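Local coordinates for Blr6230 protein (Bradyrhizobium diazoefficiens USDA 110, PDB 5NGG), which probably hydrolyses beta-lactam antibiotics as a zinc-dependent, subclass B3 metallo-beta-lactamase, at residues A[68-73]-A[97-102]; A[198-203]-A[236-241]. All coordinates share one frame; numbering follows the deposited sequence.

Contact 1: A[68-73]-A[97-102]; sequences LMDTAM and ILNTHA. With ZN (zinc ion), chain D.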
loop_
_atom_site.group_PDB
_atom_site.type_symbol
_atom_site.label_atom_id
_atom_site.label_comp_id
_atom_site.label_asym_id
_atom_site.label_seq_id
_atom_site.Cartn_x
_atom_site.Cartn_y
_atom_site.Cartn_z
ATOM N N LEU A 68 8.349 4.999 -7.444
ATOM C CA LEU A 68 8.400 4.299 -6.163
ATOM C C LEU A 68 7.006 4.194 -5.608
ATOM O O LEU A 68 6.319 5.214 -5.446
ATOM C CB LEU A 68 9.264 5.091 -5.187
ATOM C CG LEU A 68 9.439 4.485 -3.803
ATOM C CD1 LEU A 68 10.175 3.167 -3.820
ATOM C CD2 LEU A 68 10.178 5.460 -2.922
ATOM N N MET A 69 6.554 2.962 -5.341
ATOM C CA MET A 69 5.238 2.689 -4.732
ATOM C C MET A 69 5.459 2.420 -3.254
ATOM O O MET A 69 5.945 1.352 -2.880
ATOM C CB MET A 69 4.572 1.492 -5.401
ATOM C CG MET A 69 3.190 1.170 -4.847
ATOM S SD MET A 69 1.900 2.396 -5.155
ATOM C CE MET A 69 1.718 2.236 -6.924
ATOM N N ASP A 70 5.124 3.426 -2.441
ATOM C CA ASP A 70 5.208 3.411 -0.976
ATOM C C ASP A 70 6.658 3.407 -0.472
ATOM O O ASP A 70 7.624 3.369 -1.232
ATOM C CB ASP A 70 4.352 2.280 -0.363
ATOM C CG ASP A 70 2.867 2.525 -0.508
ATOM O OD1 ASP A 70 2.405 3.692 -0.438
ATOM O OD2 ASP A 70 2.140 1.505 -0.652
ATOM N N THR A 71 6.760 3.543 0.854
ATOM C CA THR A 71 8.009 3.282 1.573
ATOM C C THR A 71 7.660 2.383 2.783
ATOM O O THR A 71 6.669 1.656 2.733
ATOM C CB THR A 71 8.723 4.594 1.971
ATOM O OG1 THR A 71 7.849 5.412 2.765
ATOM C CG2 THR A 71 9.214 5.341 0.746
ATOM N N ALA A 72 8.484 2.368 3.830
ATOM C CA ALA A 72 8.246 1.492 4.973
ATOM C C ALA A 72 8.280 2.328 6.249
ATOM O O ALA A 72 8.037 3.538 6.197
ATOM C CB ALA A 72 9.230 0.319 4.960
ATOM N N MET A 73 8.592 1.724 7.392
ATOM C CA MET A 73 8.653 2.475 8.633
ATOM C C MET A 73 9.706 3.570 8.537
ATOM O O MET A 73 10.668 3.425 7.777
ATOM C CB MET A 73 8.971 1.567 9.817
ATOM C CG MET A 73 7.864 0.594 10.196
ATOM S SD MET A 73 6.438 1.391 10.960
ATOM C CE MET A 73 7.073 1.709 12.603
ATOM N N ILE A 97 6.702 9.367 -6.654
ATOM C CA ILE A 97 6.398 8.530 -5.496
ATOM C C ILE A 97 4.873 8.477 -5.407
ATOM O O ILE A 97 4.210 9.524 -5.359
ATOM C CB ILE A 97 6.962 9.113 -4.202
ATOM C CG1 ILE A 97 8.477 9.327 -4.310
ATOM C CG2 ILE A 97 6.624 8.202 -3.038
ATOM C CD1 ILE A 97 9.072 10.171 -3.197
ATOM N N LEU A 98 4.325 7.259 -5.400
ATOM C CA LEU A 98 2.889 7.056 -5.221
ATOM C C LEU A 98 2.654 6.420 -3.859
ATOM O O LEU A 98 3.471 5.636 -3.375
ATOM C CB LEU A 98 2.328 6.133 -6.313
ATOM C CG LEU A 98 1.890 6.825 -7.613
ATOM C CD1 LEU A 98 2.832 7.845 -8.167
ATOM C CD2 LEU A 98 1.497 5.788 -8.639
ATOM N N ASN A 99 1.524 6.776 -3.263
ATOM C CA ASN A 99 1.114 6.204 -1.984
ATOM C C ASN A 99 -0.179 5.429 -2.149
ATOM O O ASN A 99 -1.108 5.898 -2.821
ATOM C CB ASN A 99 0.924 7.342 -0.977
ATOM C CG ASN A 99 0.677 6.905 0.497
ATOM O OD1 ASN A 99 -0.043 7.614 1.204
ATOM N ND2 ASN A 99 1.304 5.843 0.980
ATOM N N THR A 100 -0.257 4.285 -1.477
ATOM C CA THR A 100 -1.530 3.568 -1.307
ATOM C C THR A 100 -2.347 4.229 -0.189
ATOM O O THR A 100 -3.498 4.614 -0.375
ATOM C CB THR A 100 -1.329 2.084 -0.954
ATOM O OG1 THR A 100 -0.416 1.960 0.142
ATOM C CG2 THR A 100 -0.873 1.297 -2.183
ATOM N N HIS A 101 -1.760 4.375 0.995
ATOM C CA HIS A 101 -2.484 5.042 2.091
ATOM C C HIS A 101 -1.509 5.592 3.118
ATOM O O HIS A 101 -0.387 5.118 3.272
ATOM C CB HIS A 101 -3.531 4.132 2.736
ATOM C CG HIS A 101 -2.955 3.093 3.639
ATOM N ND1 HIS A 101 -2.679 1.800 3.243
ATOM C CD2 HIS A 101 -2.677 3.139 4.961
ATOM C CE1 HIS A 101 -2.207 1.115 4.271
ATOM N NE2 HIS A 101 -2.170 1.910 5.324
ATOM N N ALA A 102 -1.976 6.601 3.840
ATOM C CA ALA A 102 -1.099 7.475 4.615
ATOM C C ALA A 102 -0.971 7.057 6.085
ATOM O O ALA A 102 -1.373 7.792 6.973
ATOM C CB ALA A 102 -1.602 8.898 4.496
HETATM ZN ZN ZN D . -2.403 1.246 7.266
HETATM O O HOH W 1 -0.935 0.356 7.962
#
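Leu68 and Ile97 sit side by side on neighbouring parallel strands, their side chains on the same face of the sheet, with Leu68 CB 4.4 Å from Ile97 CG1. The carbonyl oxygen of Leu68 receives Leu98 N, and Ile97 CA adds a C-H...O contact to the same oxygen. Met69 and Leu98 occupy the other face. The thioether chain, bent at chi2 and chi3 (67° and 68°), folds back so that Met69 SD lies 3.9 Å from Leu98 CB and Met69 CE touches Leu98 CD2. These strands, 65-69 and 94-98, are joined through helix 77-86 in a beta-alpha-beta crossover of the metallo-beta-lactamase fold, whose loop after the second strand carries zinc ligands. Asp70 continues the ladder through its backbone, Asp70 N reaching Leu98 O at 2.9 Å, while its buried carboxylate grips that loop with both oxygens. Asp70 OD1 takes two donors: Thr100 N on the syn side, somewhat out of the carboxylate plane, at 2.9 Å, and Asn99 ND2 nearly along the C-O axis at 2.8 Å, the carboxylate and amide planes standing 81° apart. On its own syn side, also somewhat out of plane, Asp70 OD2 accepts Thr100 OG1 at 2.7 Å. Asn99 ND2 also donates to His101 O from well above the carbonyl plane, which helps hold the backbone where His101 NE2 binds zinc at 2.1 Å; His103, His177 and a water complete the site, and His101 ND1 is hydrogen-bonded to Cys201 O.

Contact 2: A[198-203]-A[236-241]; sequences LFFCSG and DVLLGP. With ACT (acetate ion), chain F.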
loop_
_atom_site.group_PDB
_atom_site.type_symbol
_atom_site.label_atom_id
_atom_site.label_comp_id
_atom_site.label_asym_id
_atom_site.label_seq_id
_atom_site.Cartn_x
_atom_site.Cartn_y
_atom_site.Cartn_z
ATOM N N LEU A 198 -3.326 -4.741 -9.718
ATOM C CA LEU A 198 -3.813 -3.772 -8.739
ATOM C C LEU A 198 -2.897 -3.762 -7.552
ATOM O O LEU A 198 -2.762 -4.768 -6.853
ATOM C CB LEU A 198 -5.241 -4.068 -8.288
ATOM C CG LEU A 198 -5.926 -2.947 -7.496
ATOM C CD1 LEU A 198 -6.249 -1.774 -8.399
ATOM C CD2 LEU A 198 -7.155 -3.450 -6.771
ATOM N N PHE A 199 -2.323 -2.582 -7.255
ATOM C CA PHE A 199 -1.709 -2.333 -5.951
ATOM C C PHE A 199 -2.876 -1.935 -5.029
ATOM O O PHE A 199 -3.259 -0.765 -4.951
ATOM C CB PHE A 199 -0.683 -1.212 -6.047
ATOM C CG PHE A 199 0.475 -1.502 -6.968
ATOM C CD1 PHE A 199 0.430 -1.180 -8.329
ATOM C CD2 PHE A 199 1.650 -2.047 -6.474
ATOM C CE1 PHE A 199 1.527 -1.405 -9.145
ATOM C CE2 PHE A 199 2.728 -2.293 -7.289
ATOM C CZ PHE A 199 2.659 -1.977 -8.629
ATOM N N PHE A 200 -3.473 -2.935 -4.384
ATOM C CA PHE A 200 -4.611 -2.723 -3.497
ATOM C C PHE A 200 -4.112 -1.968 -2.265
ATOM O O PHE A 200 -3.030 -2.238 -1.766
ATOM C CB PHE A 200 -5.224 -4.080 -3.141
ATOM C CG PHE A 200 -6.396 -3.982 -2.197
ATOM C CD1 PHE A 200 -7.539 -3.313 -2.579
ATOM C CD2 PHE A 200 -6.352 -4.562 -0.916
ATOM C CE1 PHE A 200 -8.632 -3.211 -1.732
ATOM C CE2 PHE A 200 -7.428 -4.432 -0.048
ATOM C CZ PHE A 200 -8.575 -3.769 -0.454
ATOM N N CYS A 201 -4.909 -1.025 -1.773
ATOM C CA CYS A 201 -4.401 -0.123 -0.748
ATOM C C CYS A 201 -4.392 -0.624 0.660
ATOM O O CYS A 201 -3.726 0.007 1.476
ATOM C CB CYS A 201 -5.142 1.217 -0.816
ATOM S SG CYS A 201 -6.788 1.203 -0.132
ATOM N N SER A 202 -5.157 -1.670 0.943
ATOM C CA SER A 202 -5.458 -2.258 2.291
ATOM C C SER A 202 -6.926 -2.107 2.603
ATOM O O SER A 202 -7.466 -1.016 2.447
ATOM C CB SER A 202 -4.727 -1.666 3.496
ATOM O OG SER A 202 -5.253 -2.294 4.660
ATOM N N GLY A 203 -7.517 -3.176 3.139
ATOM C CA GLY A 203 -8.882 -3.138 3.662
ATOM C C GLY A 203 -9.031 -3.729 5.057
ATOM O O GLY A 203 -10.136 -4.143 5.423
ATOM N N ASP A 236 -5.859 -9.272 -12.738
ATOM C CA ASP A 236 -5.082 -10.508 -12.891
ATOM C C ASP A 236 -4.079 -10.748 -11.762
ATOM O O ASP A 236 -3.861 -11.899 -11.375
ATOM C CB ASP A 236 -4.320 -10.474 -14.212
ATOM C CG ASP A 236 -5.245 -10.445 -15.423
ATOM O OD1 ASP A 236 -5.834 -11.502 -15.695
ATOM O OD2 ASP A 236 -5.348 -9.387 -16.094
ATOM N N VAL A 237 -3.460 -9.662 -11.273
ATOM C CA VAL A 237 -2.354 -9.724 -10.317
ATOM C C VAL A 237 -2.695 -8.823 -9.138
ATOM O O VAL A 237 -2.678 -7.600 -9.275
ATOM C CB VAL A 237 -1.036 -9.251 -10.966
ATOM C CG1 VAL A 237 0.108 -9.215 -9.946
ATOM C CG2 VAL A 237 -0.656 -10.148 -12.143
ATOM N N LEU A 238 -2.956 -9.436 -7.985
ATOM C CA LEU A 238 -3.200 -8.700 -6.750
ATOM C C LEU A 238 -1.871 -8.438 -6.048
ATOM O O LEU A 238 -1.132 -9.368 -5.721
ATOM C CB LEU A 238 -4.078 -9.498 -5.807
ATOM C CG LEU A 238 -4.347 -8.824 -4.455
ATOM C CD1 LEU A 238 -5.076 -7.495 -4.633
ATOM C CD2 LEU A 238 -5.116 -9.776 -3.547
ATOM N N LEU A 239 -1.598 -7.161 -5.773
ATOM C CA LEU A 239 -0.489 -6.731 -4.923
ATOM C C LEU A 239 -1.085 -5.892 -3.802
ATOM O O LEU A 239 -2.256 -5.545 -3.787
ATOM C CB LEU A 239 0.556 -5.961 -5.730
ATOM C CG LEU A 239 1.172 -6.706 -6.917
ATOM C CD1 LEU A 239 2.139 -5.832 -7.687
ATOM C CD2 LEU A 239 1.882 -7.947 -6.447
ATOM N N GLY A 240 -0.260 -5.528 -2.831
ATOM C CA GLY A 240 -0.722 -4.748 -1.710
ATOM C C GLY A 240 0.426 -4.250 -0.867
ATOM O O GLY A 240 1.585 -4.561 -1.134
ATOM N N PRO A 241 0.121 -3.475 0.189
ATOM C CA PRO A 241 1.193 -2.799 0.932
ATOM C C PRO A 241 1.821 -3.641 2.042
ATOM O O PRO A 241 2.791 -3.198 2.653
ATOM C CB PRO A 241 0.521 -1.539 1.450
ATOM C CG PRO A 241 -0.900 -1.879 1.552
ATOM C CD PRO A 241 -1.208 -2.971 0.565
HETATM C C ACT F . -2.473 -2.474 6.888
HETATM O O ACT F . -3.452 -3.107 6.462
HETATM O OXT ACT F . -1.860 -1.650 6.160
HETATM C CH3 ACT F . -2.043 -2.754 8.295
#
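Phe199 and Leu239 form the dense apolar part of this contact, lying side by side on one face of the sheet and pointing the same way. Leu239 CD1 approaches one side of the ring obliquely, 3.6 Å from Phe199 CE2, with CZ and CD2 of that ring about 4.0 Å from the same methyl. Across the sheet, Leu238 reaches forward along the strand: CG is anti to the backbone N (chi1 178°), and Leu238 CD1 comes within 3.7 Å of Phe200 CB. Leu269 of helix 268-291 packs on Leu198 and Leu238 from this face, and Leu276 of the same helix on Phe200. Between the two layers the backbones zip together in parallel register. Val237 O accepts Leu198 N, Leu198 O accepts Leu239 N, and Leu239 O accepts Phe200 N at 2.9 Å, this last donor lying 48° out of the carbonyl plane as the strand pairing gives way to loop. Strands 193-199 and 237-239 are connected through helix 219-232, a beta-alpha-beta crossover in the second sheet of the alpha-beta/beta-alpha sandwich of metallo-beta-lactamases. The fit stays tight toward the zinc site at the Pro241 ring, where Pro241 CD comes within 3.0 Å of Phe200 O and Pro241 CG lies 3.4 Å from Cys201 O. Cys201 is tied by disulfide to Cys181. Contact thins at both ends. Partly exposed Asp236 makes no contact with 198-203 and instead forms a salt bridge with Arg195. At the other end, Ser202 CB is 4.3 Å from Pro241 CG, while Ser202 OG, anti to the backbone N, donates to an acetate oxygen at 2.7 Å and is also bonded to Thr204 N.

How the contacts relate
Both contacts are buried in the core, and each closes a parallel beta-alpha-beta unit, contact 1 in the seven-strand sheet and contact 2 in the five-strand sheet, so they represent the two halves of the sandwich. They share backbone pairing and apolar contacts between strands. Beyond the strands, contact 1 has a buried carboxylate network that organises the zinc-binding loop, whereas contact 2 has a proline ring against carbonyls and a serine that binds the acetate. The two meet at the active-site edge: His101 ND1 lies 2.7 Å from Cys201 O, a probable hydrogen bond between the loops that follow the strands of the two sheets, which would orient the zinc ligand, and Thr100 packs against both Cys201 and Pro241.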